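Local coordinates for D-aminopeptidase (Bacillus subtilis, PDB 1HI9), which removes N-terminal residues from peptides containing D-amino acids, using two zinc ions per subunit inside the central chamber of a homodecamer, at residues F249-D253 against M254-Y258; A257-A260 against M261-M264. All coordinates share one frame; numbering follows the deposited sequence.

Contact 1. Residues F249-D253 against M254-Y258; sequences FQAKD and MLEAY
D253 passes its backbone O to A257 N at 3.0 Å, the first i-to-i+4 bond of the helix that starts at M254. Strand residues 249-250 lead through a short turn into this helix, and the chain doubles back far enough to bring the CA atoms of A251 and A257 to 5.2 Å. D253 is the N-cap: its OD2 accepts from E256 N at 3.2 Å. The amide comes in from above the carboxylate plane, 55° out of it. The low chi1 of D253 (44°) sets CG between its own N and C, which swings the carboxylate over the first turn and lays OD2 against L255 CB.

E256 answers from the helix side. Its extended chain reaches back to the turn, where OE2 takes K252 N at 2.7 Å, nearly along the C-O axis. The same oxygen lies 3.3 Å from A251 CA and comes obliquely to the F249 ring. K252 crosses E256 at about a right angle, its CG 3.2 Å from OE2, then bends at chi3 and chi4 so that NZ forms a salt bridge with D253 OD1 (3.1 Å), the hydrogen bond within it weak. An alanine in place of E256 would probably leave K252 N without this acceptor and let the turn shift on the helix. The methyl groups of A251 and A257 touch, CB to CB 3.7 Å.

Backbone bonds from F249 to L219 and from A251 to P217 hold the strand end in the antiparallel sheet, while M254 and L255 pack on helix 133-143. P236 of the second subunit packs against both F249 and E256, so this strand-to-helix turn also borders a subunit interface.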
# COMPACT_ATOMS: atom_id res chain seq x y z
N PHE A 249 6.97 1.55 -43.24
CA PHE A 249 6.72 2.96 -43.45
C PHE A 249 7.73 3.54 -44.45
O PHE A 249 8.93 3.54 -44.19
CB PHE A 249 6.84 3.71 -42.13
CG PHE A 249 6.72 5.21 -42.26
CD1 PHE A 249 5.47 5.80 -42.45
CD2 PHE A 249 7.85 6.01 -42.27
CE1 PHE A 249 5.36 7.17 -42.64
CE2 PHE A 249 7.75 7.38 -42.47
CZ PHE A 249 6.50 7.96 -42.66
N GLN A 250 7.23 4.02 -45.59
CA GLN A 250 8.08 4.62 -46.61
C GLN A 250 8.31 6.06 -46.18
O GLN A 250 7.37 6.85 -46.08
CB GLN A 250 7.39 4.57 -47.98
CG GLN A 250 8.09 5.39 -49.07
CD GLN A 250 9.49 4.90 -49.40
OE1 GLN A 250 9.67 3.86 -50.04
NE2 GLN A 250 10.49 5.65 -48.97
N ALA A 251 9.57 6.40 -45.90
CA ALA A 251 9.93 7.74 -45.45
C ALA A 251 10.54 8.59 -46.57
O ALA A 251 11.01 8.05 -47.57
CB ALA A 251 10.91 7.65 -44.29
N LYS A 252 10.52 9.90 -46.38
CA LYS A 252 11.08 10.84 -47.35
C LYS A 252 12.60 10.90 -47.22
O LYS A 252 13.30 11.14 -48.20
CB LYS A 252 10.50 12.24 -47.15
CG LYS A 252 8.99 12.31 -47.25
CD LYS A 252 8.48 13.76 -47.23
CE LYS A 252 8.84 14.51 -45.94
NZ LYS A 252 10.32 14.75 -45.76
N ASP A 253 13.08 10.70 -45.99
CA ASP A 253 14.50 10.71 -45.68
C ASP A 253 14.75 10.00 -44.35
O ASP A 253 13.81 9.62 -43.66
CB ASP A 253 15.03 12.14 -45.60
CG ASP A 253 14.11 13.04 -44.83
OD1 ASP A 253 13.14 13.56 -45.43
OD2 ASP A 253 14.32 13.22 -43.62
N MET A 254 16.03 9.84 -43.99
CA MET A 254 16.37 9.16 -42.75
C MET A 254 15.78 9.87 -41.53
O MET A 254 15.38 9.21 -40.57
CB MET A 254 17.89 9.06 -42.62
CG MET A 254 18.37 8.11 -41.52
SD MET A 254 17.73 6.43 -41.71
CE MET A 254 17.34 6.05 -39.97
N LEU A 255 15.73 11.19 -41.56
CA LEU A 255 15.19 11.93 -40.44
C LEU A 255 13.71 11.61 -40.20
O LEU A 255 13.29 11.46 -39.05
CB LEU A 255 15.38 13.43 -40.64
CG LEU A 255 16.82 13.92 -40.80
CD1 LEU A 255 16.85 15.42 -40.61
CD2 LEU A 255 17.75 13.26 -39.77
N GLU A 256 12.93 11.51 -41.27
CA GLU A 256 11.52 11.19 -41.12
C GLU A 256 11.38 9.74 -40.67
O GLU A 256 10.48 9.38 -39.90
CB GLU A 256 10.76 11.40 -42.43
CG GLU A 256 9.27 11.60 -42.23
CD GLU A 256 8.45 11.45 -43.51
OE1 GLU A 256 7.35 12.04 -43.59
OE2 GLU A 256 8.90 10.72 -44.43
N ALA A 257 12.29 8.90 -41.15
CA ALA A 257 12.27 7.48 -40.81
C ALA A 257 12.54 7.32 -39.32
O ALA A 257 11.93 6.47 -38.67
CB ALA A 257 13.33 6.73 -41.62
N TYR A 258 13.43 8.14 -38.79
CA TYR A 258 13.77 8.06 -37.38
C TYR A 258 12.57 8.43 -36.53
O TYR A 258 12.19 7.71 -35.60
CB TYR A 258 14.95 8.98 -37.04
CG TYR A 258 15.57 8.68 -35.70
CD1 TYR A 258 16.42 7.60 -35.53
CD2 TYR A 258 15.26 9.45 -34.58
CE1 TYR A 258 16.96 7.29 -34.28
CE2 TYR A 258 15.79 9.15 -33.33
CZ TYR A 258 16.64 8.07 -33.19
OH TYR A 258 17.16 7.77 -31.95

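Contact 2. Residues A257-A260 against M261-M264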
# COMPACT_ATOMS: atom_id res chain seq x y z
N ALA A 257 12.29 8.90 -41.15
CA ALA A 257 12.27 7.48 -40.81
C ALA A 257 12.54 7.32 -39.32
O ALA A 257 11.93 6.47 -38.67
CB ALA A 257 13.33 6.73 -41.62
N TYR A 258 13.43 8.14 -38.79
CA TYR A 258 13.77 8.06 -37.38
C TYR A 258 12.57 8.43 -36.53
O TYR A 258 12.19 7.71 -35.60
CB TYR A 258 14.95 8.98 -37.04
CG TYR A 258 15.57 8.68 -35.70
CD1 TYR A 258 16.42 7.60 -35.53
CD2 TYR A 258 15.26 9.45 -34.58
CE1 TYR A 258 16.96 7.29 -34.28
CE2 TYR A 258 15.79 9.15 -33.33
CZ TYR A 258 16.64 8.07 -33.19
OH TYR A 258 17.16 7.77 -31.95
N GLN A 259 11.95 9.56 -36.85
CA GLN A 259 10.78 9.99 -36.10
C GLN A 259 9.61 9.03 -36.23
O GLN A 259 8.83 8.86 -35.30
CB GLN A 259 10.38 11.40 -36.51
CG GLN A 259 11.35 12.43 -35.96
CD GLN A 259 10.82 13.85 -36.06
OE1 GLN A 259 11.25 14.74 -35.33
NE2 GLN A 259 9.88 14.07 -36.98
N ALA A 260 9.49 8.38 -37.39
CA ALA A 260 8.42 7.42 -37.58
C ALA A 260 8.68 6.28 -36.59
O ALA A 260 7.74 5.71 -36.03
CB ALA A 260 8.42 6.90 -39.01
N MET A 261 9.95 5.95 -36.37
CA MET A 261 10.32 4.89 -35.44
C MET A 261 9.88 5.29 -34.03
O MET A 261 9.29 4.49 -33.32
CB MET A 261 11.83 4.64 -35.48
CG MET A 261 12.35 3.62 -34.48
SD MET A 261 12.66 4.35 -32.85
CE MET A 261 13.99 5.47 -33.28
N LEU A 262 10.15 6.53 -33.66
CA LEU A 262 9.78 7.03 -32.34
C LEU A 262 8.29 6.90 -32.07
O LEU A 262 7.87 6.41 -31.02
CB LEU A 262 10.20 8.49 -32.19
CG LEU A 262 11.72 8.72 -32.20
CD1 LEU A 262 12.01 10.21 -32.14
CD2 LEU A 262 12.36 8.00 -31.01
N VAL A 263 7.48 7.35 -33.03
CA VAL A 263 6.03 7.28 -32.90
C VAL A 263 5.50 5.85 -32.90
O VAL A 263 4.71 5.49 -32.03
CB VAL A 263 5.35 8.08 -34.03
CG1 VAL A 263 3.84 7.90 -33.96
CG2 VAL A 263 5.71 9.55 -33.90
N MET A 264 5.92 5.04 -33.88
CA MET A 264 5.48 3.65 -33.97
C MET A 264 5.83 2.84 -32.73
O MET A 264 5.01 2.05 -32.27
CB MET A 264 6.09 2.98 -35.20
CG MET A 264 5.40 3.33 -36.53
SD MET A 264 6.27 2.62 -37.99
CE MET A 264 7.12 4.01 -38.49
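M261 N to A257 O and M264 N to A260 O are the first and last of four successive i-to-i+4 bonds that join 257-260 to 261-264 as one continuous piece of alpha helix.

Packing is closest on the buried side. The methyl CE of M261 sits over one face of the Y258 ring, 3.8 Å from its centroid and offset toward the rim, a CH-pi contact. Both side chains leave with CG anti to the backbone N (chi1 -165° for Y258, 176° for M261) and run side by side; bends at chi2 and chi3 then fold the methionine tip back onto the ring. L262 CD1 reaches the same ring obliquely, 4.1 Å from Y258 CE2. On another side of the helix M264 bends at chi3 and brings its CE back to A260 CB. At 3.2 Å between M264 CE and A260 CB this is shorter than normal van der Waals contact, and the exact place of CE is doubtful. F249, L219 and I221 of the antiparallel sheet pack around this pair, and L219 also touches M261.

Q259 marks the looser, partly exposed side. Its CG comes no nearer to L262 CD1 than 4.5 Å, and L262 is itself partly exposed. Q259 and V263 turn instead to L234 of the second subunit, while the V263 methyl CG2 lies 3.5 Å from Q259 O.

Across the contact the side chains meet almost wholly through carbon, and the hydrogen bonds are all main-chain. Y258 adds a polar end: its OH is hydrogen-bonded to N137 OD1, tying helix 254-268 to helix 133-143, whose first residue E133 binds zinc. With its side chain about 9 Å from a zinc ion, Y258 lies near the metal site but not in direct contact with it.

How the contacts relate
From the N-terminal side the chain leaves strand 246-250, turns through contact 1 and enters helix 254-268, whose middle turns form contact 2. Contact 1 closes the tight strand-to-helix turn; contact 2 closes no loop and continues the helix. The two are consecutive, neither nested nor crossed, and overlap at A257 and Y258. F249 ties them directly: its CD2 lies 3.4 Å from A260 CB and its CB 3.7 Å from M264 CE, so the strand end packs back on the helix it precedes. Together they join the antiparallel sheet to helix 133-143, and both also reach the second subunit of the decamer.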